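Local coordinates for 2-polyprenyl-6-methoxyphenol hydroxylase-like FAD-dependent oxidoreductase (PDB 6UI5), which binds flavin-adenine dinucleotide and belongs to the FAD-dependent oxidoreductases that resemble aromatic-ring hydroxylases, at residues Leu54-Leu59 / Gly404-Lys409. Residues are numbered along the deposited sequence; the frame is centred on the assembly and turned at random.
Sequences LDQRGL and GRRLPK
Gln56 and Arg406 meet through an amide oxygen and an aliphatic chain: Gln56 OE1 sits 3.1 Å from Arg406 CD and 3.5 Å from Arg406 CG. The two side chains run roughly perpendicular, and the amide plane is turned 54° from the guanidinium plane, which excludes a stack. OE1 lies at the guanidinium edge, near its plane, yet no hydrogen bond forms across the segments. Beyond CG the Gln56 chain is extended (chi2 173°), which carries its amide out to Arg406, while a bend at chi3 (-33°) turns the guanidinium away from the line of its own chain. That group is held instead by a salt bridge from NH2 to Glu52, one turn earlier on helix 48-55, and by the carbonyl of Asn381.

The second point of contact is a salt bridge, long at 3.5 Å, between Asp55 OD2 and Lys409 NZ. Lys409 bends at chi3 and chi4 to bring its amine there, and Arg64 pairs with the other carboxylate oxygen, OD1. The backbones stay apart, with the CA atoms of Gln56 and Arg406 separated by 10.0 Å, and just 117 Å² is buried in total.

Polar side chains thus bridge the FAD-binding domain and the C-terminal, thioredoxin-like region, at a helix end closed by a Schellman motif: Leu59 N bonds to Leu54 O and Gly58 N to Asp55 O, with Gly58 at positive phi as C-prime.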
loop_
_atom_site.group_PDB
_atom_site.type_symbol
_atom_site.label_atom_id
_atom_site.label_comp_id
_atom_site.label_asym_id
_atom_site.label_seq_id
_atom_site.Cartn_x
_atom_site.Cartn_y
_atom_site.Cartn_z
ATOM N N LEU A 54 29.249 7.777 2.411
ATOM C CA LEU A 54 30.344 8.407 3.141
ATOM C C LEU A 54 31.561 7.496 3.191
ATOM O O LEU A 54 32.696 7.988 3.233
ATOM C CB LEU A 54 29.918 8.789 4.563
ATOM C CG LEU A 54 28.813 9.814 4.831
ATOM C CD1 LEU A 54 28.393 9.804 6.312
ATOM C CD2 LEU A 54 29.298 11.185 4.498
ATOM N N ASP A 55 31.343 6.175 3.177
ATOM C CA ASP A 55 32.461 5.232 3.144
ATOM C C ASP A 55 33.282 5.402 1.874
ATOM O O ASP A 55 34.510 5.307 1.899
ATOM C CB ASP A 55 31.946 3.804 3.253
ATOM C CG ASP A 55 32.264 3.175 4.574
ATOM O OD1 ASP A 55 33.182 3.676 5.267
ATOM O OD2 ASP A 55 31.609 2.167 4.911
ATOM N N GLN A 56 32.614 5.677 0.758
ATOM C CA GLN A 56 33.285 5.929 -0.509
ATOM C C GLN A 56 34.294 7.066 -0.440
ATOM O O GLN A 56 35.078 7.230 -1.387
ATOM C CB GLN A 56 32.214 6.211 -1.577
ATOM C CG GLN A 56 31.521 4.918 -2.045
ATOM C CD GLN A 56 30.367 5.169 -2.965
ATOM O OE1 GLN A 56 29.549 4.266 -3.164
ATOM N NE2 GLN A 56 30.265 6.409 -3.531
ATOM N N ARG A 57 34.309 7.856 0.646
ATOM C CA ARG A 57 35.251 8.963 0.732
ATOM C C ARG A 57 36.004 8.946 2.059
ATOM O O ARG A 57 36.576 9.978 2.475
ATOM C CB ARG A 57 34.509 10.285 0.500
ATOM C CG ARG A 57 33.596 10.192 -0.735
ATOM C CD ARG A 57 34.270 10.698 -1.992
ATOM N NE ARG A 57 33.385 10.698 -3.165
ATOM C CZ ARG A 57 33.375 9.733 -4.074
ATOM N NH1 ARG A 57 34.226 8.705 -3.956
ATOM N NH2 ARG A 57 32.538 9.840 -5.108
ATOM N N GLY A 58 36.028 7.786 2.721
ATOM C CA GLY A 58 36.753 7.666 3.973
ATOM C C GLY A 58 36.176 8.450 5.133
ATOM O O GLY A 58 36.850 8.601 6.155
ATOM N N LEU A 59 34.951 8.950 5.011
ATOM C CA LEU A 59 34.346 9.784 6.035
ATOM C C LEU A 59 33.498 9.011 7.033
ATOM O O LEU A 59 33.020 9.609 7.995
ATOM C CB LEU A 59 33.488 10.868 5.384
ATOM C CG LEU A 59 34.230 11.707 4.347
ATOM C CD1 LEU A 59 33.253 12.385 3.409
ATOM C CD2 LEU A 59 35.093 12.743 5.048
ATOM N N GLY A 404 22.676 -0.422 -11.328
ATOM C CA GLY A 404 22.135 0.849 -10.900
ATOM C C GLY A 404 22.196 1.088 -9.418
ATOM O O GLY A 404 21.494 1.983 -8.934
ATOM N N ARG A 405 22.968 0.288 -8.671
ATOM C CA ARG A 405 23.052 0.413 -7.218
ATOM C C ARG A 405 24.477 0.299 -6.731
ATOM O O ARG A 405 25.330 -0.314 -7.374
ATOM C CB ARG A 405 22.211 -0.639 -6.496
ATOM C CG ARG A 405 20.802 -0.475 -6.944
ATOM C CD ARG A 405 19.782 -1.022 -6.058
ATOM N NE ARG A 405 18.893 -1.817 -6.898
ATOM C CZ ARG A 405 17.722 -2.291 -6.513
ATOM N NH1 ARG A 405 16.980 -3.020 -7.358
ATOM N NH2 ARG A 405 17.274 -2.011 -5.291
ATOM N N ARG A 406 24.726 0.914 -5.589
ATOM C CA ARG A 406 26.003 0.726 -4.927
ATOM C C ARG A 406 26.055 -0.684 -4.347
ATOM O O ARG A 406 25.058 -1.210 -3.845
ATOM C CB ARG A 406 26.209 1.794 -3.831
ATOM C CG ARG A 406 26.462 3.248 -4.373
ATOM C CD ARG A 406 26.423 4.278 -3.241
ATOM N NE ARG A 406 25.459 3.786 -2.278
ATOM C CZ ARG A 406 24.228 4.236 -2.171
ATOM N NH1 ARG A 406 23.834 5.253 -2.933
ATOM N NH2 ARG A 406 23.405 3.679 -1.287
ATOM N N LEU A 407 27.230 -1.289 -4.415
ATOM C CA LEU A 407 27.416 -2.670 -4.017
ATOM C C LEU A 407 27.217 -2.888 -2.507
ATOM O O LEU A 407 27.303 -1.946 -1.702
ATOM C CB LEU A 407 28.817 -3.108 -4.412
ATOM C CG LEU A 407 28.968 -3.341 -5.903
ATOM C CD1 LEU A 407 30.446 -3.520 -6.183
ATOM C CD2 LEU A 407 28.172 -4.611 -6.294
ATOM N N PRO A 408 26.985 -4.142 -2.099
ATOM C CA PRO A 408 26.883 -4.463 -0.667
ATOM C C PRO A 408 28.226 -4.428 0.053
ATOM O O PRO A 408 29.305 -4.469 -0.550
ATOM C CB PRO A 408 26.305 -5.885 -0.655
ATOM C CG PRO A 408 25.752 -6.107 -2.042
ATOM C CD PRO A 408 26.599 -5.284 -2.953
ATOM N N LYS A 409 28.141 -4.364 1.385
ATOM C CA LYS A 409 29.336 -4.175 2.201
ATOM C C LYS A 409 30.125 -5.475 2.239
ATOM O O LYS A 409 29.897 -6.331 3.099
ATOM C CB LYS A 409 28.965 -3.695 3.613
ATOM C CG LYS A 409 30.132 -3.618 4.594
ATOM C CD LYS A 409 29.825 -2.784 5.830
ATOM C CE LYS A 409 30.153 -1.316 5.600
ATOM N NZ LYS A 409 30.902 -0.716 6.769
#